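Local coordinates for protein salicylaldehyde dehydrogenase NahF (Pseudomonas putida, PDB 4JZ6) that probably catalyses the NAD-dependent oxidation of salicylaldehyde to salicylate in naphthalene degradation, as an enzyme of the aldehyde dehydrogenase family, at residues A54-A59 against A229-S234; V187-E192 against D223-I228. All coordinates share one frame; numbering follows the deposited sequence.

Contact 1. Residues A54-A59 against A229-S234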
loop_
_atom_site.group_PDB
_atom_site.type_symbol
_atom_site.label_atom_id
_atom_site.label_comp_id
_atom_site.label_asym_id
_atom_site.label_seq_id
_atom_site.Cartn_x
_atom_site.Cartn_y
_atom_site.Cartn_z
ATOM N N ALA A 54 -28.194 6.715 -7.547
ATOM C CA ALA A 54 -27.544 5.702 -8.373
ATOM C C ALA A 54 -27.860 4.282 -7.934
ATOM O O ALA A 54 -28.060 4.015 -6.752
ATOM C CB ALA A 54 -26.042 5.920 -8.383
ATOM N N THR A 55 -27.920 3.379 -8.901
ATOM C CA THR A 55 -28.060 1.962 -8.612
ATOM C C THR A 55 -26.731 1.281 -8.882
ATOM O O THR A 55 -25.797 1.908 -9.389
ATOM C CB THR A 55 -29.116 1.296 -9.497
ATOM O OG1 THR A 55 -28.716 1.391 -10.870
ATOM C CG2 THR A 55 -30.468 1.960 -9.303
ATOM N N VAL A 56 -26.653 -0.001 -8.542
ATOM C CA VAL A 56 -25.478 -0.801 -8.853
ATOM C C VAL A 56 -25.261 -0.804 -10.360
ATOM O O VAL A 56 -24.125 -0.694 -10.834
ATOM C CB VAL A 56 -25.638 -2.240 -8.342
ATOM C CG1 VAL A 56 -24.568 -3.141 -8.934
ATOM C CG2 VAL A 56 -25.583 -2.261 -6.828
ATOM N N THR A 57 -26.361 -0.902 -11.105
ATOM C CA THR A 57 -26.308 -0.850 -12.558
ATOM C C THR A 57 -25.610 0.415 -13.040
ATOM O O THR A 57 -24.761 0.357 -13.929
ATOM C CB THR A 57 -27.715 -0.922 -13.188
ATOM O OG1 THR A 57 -28.381 -2.116 -12.755
ATOM C CG2 THR A 57 -27.610 -0.931 -14.704
ATOM N N ASP A 58 -25.964 1.555 -12.446
ATOM C CA ASP A 58 -25.333 2.831 -12.794
ATOM C C ASP A 58 -23.840 2.790 -12.498
ATOM O O ASP A 58 -23.028 3.314 -13.262
ATOM C CB ASP A 58 -25.977 4.002 -12.041
ATOM C CG ASP A 58 -27.416 4.265 -12.474
ATOM O OD1 ASP A 58 -27.632 4.676 -13.637
ATOM O OD2 ASP A 58 -28.332 4.078 -11.643
ATOM N N ALA A 59 -23.483 2.153 -11.390
ATOM C CA ALA A 59 -22.091 2.080 -10.976
ATOM C C ALA A 59 -21.252 1.274 -11.967
ATOM O O ALA A 59 -20.114 1.634 -12.267
ATOM C CB ALA A 59 -21.986 1.492 -9.580
ATOM N N ALA A 229 -20.427 0.388 -3.408
ATOM C CA ALA A 229 -18.995 0.249 -3.184
ATOM C C ALA A 229 -18.528 -1.179 -3.480
ATOM O O ALA A 229 -17.540 -1.380 -4.193
ATOM C CB ALA A 229 -18.638 0.652 -1.773
ATOM N N ASP A 230 -19.249 -2.164 -2.943
ATOM C CA ASP A 230 -18.915 -3.573 -3.154
ATOM C C ASP A 230 -18.860 -3.925 -4.633
ATOM O O ASP A 230 -17.958 -4.635 -5.074
ATOM C CB ASP A 230 -19.924 -4.492 -2.463
ATOM C CG ASP A 230 -19.923 -4.338 -0.954
ATOM O OD1 ASP A 230 -18.913 -3.864 -0.391
ATOM O OD2 ASP A 230 -20.941 -4.701 -0.326
ATOM N N ALA A 231 -19.829 -3.423 -5.395
ATOM C CA ALA A 231 -19.902 -3.702 -6.828
ATOM C C ALA A 231 -18.708 -3.119 -7.578
ATOM O O ALA A 231 -18.162 -3.744 -8.493
ATOM C CB ALA A 231 -21.189 -3.161 -7.400
ATOM N N LEU A 232 -18.311 -1.914 -7.185
ATOM C CA LEU A 232 -17.183 -1.245 -7.816
ATOM C C LEU A 232 -15.847 -1.902 -7.451
ATOM O O LEU A 232 -14.964 -2.055 -8.297
ATOM C CB LEU A 232 -17.201 0.243 -7.466
ATOM C CG LEU A 232 -18.363 0.972 -8.148
ATOM C CD1 LEU A 232 -18.708 2.268 -7.437
ATOM C CD2 LEU A 232 -18.034 1.238 -9.615
ATOM N N ILE A 233 -15.706 -2.301 -6.195
ATOM C CA ILE A 233 -14.487 -2.961 -5.743
ATOM C C ILE A 233 -14.356 -4.329 -6.400
ATOM O O ILE A 233 -13.256 -4.740 -6.778
ATOM C CB ILE A 233 -14.470 -3.108 -4.205
ATOM C CG1 ILE A 233 -14.416 -1.731 -3.541
ATOM C CG2 ILE A 233 -13.286 -3.948 -3.750
ATOM C CD1 ILE A 233 -14.776 -1.763 -2.078
ATOM N N SER A 234 -15.484 -5.021 -6.551
ATOM C CA SER A 234 -15.508 -6.344 -7.171
ATOM C C SER A 234 -15.448 -6.255 -8.688
ATOM O O SER A 234 -15.337 -7.272 -9.369
ATOM C CB SER A 234 -16.764 -7.113 -6.758
ATOM O OG SER A 234 -16.872 -7.208 -5.349
#
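At the start of the helix whose V56 and A59 lean on A231 and L232, the carboxylate oxygen D58 OD2 is gripped by two backbone amides. T55 N reaches its anti lone pair over 2.9 Å, and S32 N, in a neighbouring loop, supplies a second bond. In return D58 N donates to T55 OG1 at 3.2 Å, which completes a capping box: threonine suits the N-cap because its hydroxyl can accept from an amide that the helix leaves without a partner, and aspartate at the third helical position carries a carboxylate that can fold back to T55 N. The box fixes the first turn; from it A59 points its CB at the other helix, while V56 reaches across with one branch. The contact itself is apolar and small. The chi1 of V56 (167°) sets CG1 opposite the backbone N and carries this branch to 3.7 Å from A231 CB, a lone methyl that lets the helices come close. Nearly one turn further, A59 CB sits against the forked end of L232, with CG 3.9 Å from A59 CB and both methyls at about the same range, while L232 CD2 lies 3.4 Å from A59 O. Were L232 cut back to an alanine, the space beside A59 CB would probably be left unfilled and that methyl would lose its branched partner. At the far end of 229-234, D230 O takes S234 N and S234 OG from opposite faces of its plane, the hydroxyl at 2.8 Å and tilted 31° out of it. Helices 56-73 and 225-233 thus meet beside strand 215-218, an outermost strand of its sheet, whose L218 touches both A59 and L232, while A54 and D58 pack on L22 of strand 18-24.

Contact 2. Residues V187-E192 against D223-I228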
loop_
_atom_site.group_PDB
_atom_site.type_symbol
_atom_site.label_atom_id
_atom_site.label_comp_id
_atom_site.label_asym_id
_atom_site.label_seq_id
_atom_site.Cartn_x
_atom_site.Cartn_y
_atom_site.Cartn_z
ATOM N N VAL A 187 -13.922 6.660 -11.264
ATOM C CA VAL A 187 -15.296 6.620 -10.800
ATOM C C VAL A 187 -15.342 7.320 -9.442
ATOM O O VAL A 187 -14.814 6.815 -8.447
ATOM C CB VAL A 187 -15.812 5.176 -10.681
ATOM C CG1 VAL A 187 -17.229 5.162 -10.130
ATOM C CG2 VAL A 187 -15.759 4.485 -12.033
ATOM N N PHE A 188 -15.956 8.501 -9.431
ATOM C CA PHE A 188 -16.032 9.367 -8.261
ATOM C C PHE A 188 -17.339 9.115 -7.518
ATOM O O PHE A 188 -18.417 9.433 -8.017
ATOM C CB PHE A 188 -15.931 10.826 -8.730
ATOM C CG PHE A 188 -16.250 11.862 -7.670
ATOM C CD1 PHE A 188 -16.029 11.618 -6.321
ATOM C CD2 PHE A 188 -16.767 13.101 -8.046
ATOM C CE1 PHE A 188 -16.330 12.583 -5.373
ATOM C CE2 PHE A 188 -17.060 14.069 -7.104
ATOM C CZ PHE A 188 -16.843 13.813 -5.767
ATOM N N LYS A 189 -17.240 8.541 -6.323
ATOM C CA LYS A 189 -18.404 8.331 -5.474
ATOM C C LYS A 189 -18.494 9.443 -4.443
ATOM O O LYS A 189 -17.645 9.543 -3.554
ATOM C CB LYS A 189 -18.321 6.982 -4.767
ATOM C CG LYS A 189 -19.425 6.752 -3.748
ATOM C CD LYS A 189 -20.778 6.569 -4.415
ATOM C CE LYS A 189 -21.887 6.354 -3.380
ATOM N NZ LYS A 189 -21.954 7.435 -2.340
ATOM N N GLY A 190 -19.528 10.272 -4.570
ATOM C CA GLY A 190 -19.699 11.431 -3.713
ATOM C C GLY A 190 -20.431 11.127 -2.421
ATOM O O GLY A 190 -20.760 9.971 -2.138
ATOM N N SER A 191 -20.692 12.172 -1.637
ATOM C CA SER A 191 -21.307 12.006 -0.326
ATOM C C SER A 191 -22.797 12.302 -0.329
ATOM O O SER A 191 -23.266 13.207 -1.026
ATOM C CB SER A 191 -20.630 12.902 0.703
ATOM O OG SER A 191 -21.374 12.899 1.906
ATOM N N GLU A 192 -23.532 11.550 0.482
ATOM C CA GLU A 192 -24.971 11.729 0.574
ATOM C C GLU A 192 -25.331 13.085 1.180
ATOM O O GLU A 192 -26.432 13.598 0.958
ATOM C CB GLU A 192 -25.601 10.598 1.389
ATOM C CG GLU A 192 -25.212 10.582 2.852
ATOM C CD GLU A 192 -24.160 9.542 3.174
ATOM O OE1 GLU A 192 -23.267 9.300 2.328
ATOM O OE2 GLU A 192 -24.237 8.962 4.281
ATOM N N ASP A 223 -28.189 4.070 2.310
ATOM C CA ASP A 223 -28.627 2.679 2.366
ATOM C C ASP A 223 -28.085 1.885 1.177
ATOM O O ASP A 223 -28.088 0.649 1.193
ATOM C CB ASP A 223 -30.160 2.584 2.420
ATOM C CG ASP A 223 -30.817 2.859 1.074
ATOM O OD1 ASP A 223 -30.873 4.040 0.673
ATOM O OD2 ASP A 223 -31.288 1.901 0.418
ATOM N N ARG A 224 -27.613 2.604 0.158
ATOM C CA ARG A 224 -27.121 1.986 -1.071
ATOM C C ARG A 224 -25.602 1.995 -1.154
ATOM O O ARG A 224 -25.023 1.185 -1.874
ATOM C CB ARG A 224 -27.690 2.697 -2.302
ATOM C CG ARG A 224 -29.198 2.607 -2.454
ATOM C CD ARG A 224 -29.638 3.131 -3.812
ATOM N NE ARG A 224 -31.083 3.025 -3.998
ATOM C CZ ARG A 224 -31.713 3.280 -5.141
ATOM N NH1 ARG A 224 -31.024 3.653 -6.214
ATOM N NH2 ARG A 224 -33.033 3.156 -5.214
ATOM N N SER A 225 -24.969 2.917 -0.423
ATOM C CA SER A 225 -23.509 3.096 -0.462
ATOM C C SER A 225 -22.696 1.801 -0.363
ATOM O O SER A 225 -21.850 1.553 -1.225
ATOM C CB SER A 225 -23.025 4.113 0.585
ATOM O OG SER A 225 -23.365 5.435 0.215
ATOM N N PRO A 226 -22.948 0.974 0.676
ATOM C CA PRO A 226 -22.152 -0.253 0.787
ATOM C C PRO A 226 -22.180 -1.122 -0.465
ATOM O O PRO A 226 -21.116 -1.497 -0.954
ATOM C CB PRO A 226 -22.800 -0.993 1.967
ATOM C CG PRO A 226 -24.099 -0.302 2.216
ATOM C CD PRO A 226 -23.883 1.107 1.806
ATOM N N GLU A 227 -23.364 -1.419 -0.990
ATOM C CA GLU A 227 -23.457 -2.322 -2.135
ATOM C C GLU A 227 -22.924 -1.706 -3.427
ATOM O O GLU A 227 -22.412 -2.415 -4.293
ATOM C CB GLU A 227 -24.887 -2.825 -2.326
ATOM C CG GLU A 227 -25.872 -1.775 -2.777
ATOM C CD GLU A 227 -27.222 -2.373 -3.089
ATOM O OE1 GLU A 227 -28.227 -1.625 -3.079
ATOM O OE2 GLU A 227 -27.272 -3.598 -3.346
ATOM N N ILE A 228 -23.049 -0.390 -3.557
ATOM C CA ILE A 228 -22.476 0.311 -4.697
ATOM C C ILE A 228 -20.957 0.225 -4.616
ATOM O O ILE A 228 -20.283 -0.008 -5.620
ATOM C CB ILE A 228 -22.950 1.781 -4.760
ATOM C CG1 ILE A 228 -24.382 1.838 -5.300
ATOM C CG2 ILE A 228 -22.023 2.623 -5.628
ATOM C CD1 ILE A 228 -24.990 3.212 -5.278
HETATM O O HOH W 1 -21.555 6.820 1.815
#
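K189 leaves its strand toward S225 and I228, and its long chain makes the direct link between the two segments. CB is directed at the helix, and CG continues anti to the backbone N (chi1 174°). A bend at chi2 (70°) then brings CD to 4.3 Å from I228 CG2, a loose apolar touch well suited to the methylene part of a lysine. CE follows at 4.0 Å from S225 OG. A second bend, at chi4, turns NZ back to its own strand end, where it donates to G190 O over 2.8 Å, approaching at a C=O...N angle of 160°, close to head-on to the carbonyl. NZ also lies 3.5 Å from S225 OG, close but longer than a normal hydrogen bond. The serine hydroxyl instead joins the other segment through a water, which stands 2.8 Å from S225 OG and donates to E192 OE1 at 3.1 Å. A small polar residue fits this first turn of the helix, leaving room for both the ammonium and the water. The arrangement belongs to the Rossmann-like NAD-binding domain of aldehyde dehydrogenases: the end of parallel strand 186-189 faces the beginning of helix 225-233. Strand 215-218 lies alongside, bonded through F188, and helix 56-73 packs on the same region, with V187 touching A62 and A66 and I228 touching A59.

Helix 225-233 serves both contacts: its later turns meet helix 56-73 in contact 1, and its first turn faces the end of strand 186-189 in contact 2. Each contact is partly buried, joining buried residues to others that solvent partly reaches, but their chemistry differs. Contact 1 is helix against helix, with aliphatic groups touching and no polar bond between its two segments; their polar groups bond within a segment or to residues beyond it. Contact 2 is helix against strand end, where a lysine and a bridging water do the joining. They adjoin directly: R224 NH1 lies 3.0 Å from A54 O, a probable hydrogen bond, and L232 CD2 packs against V187 CG1.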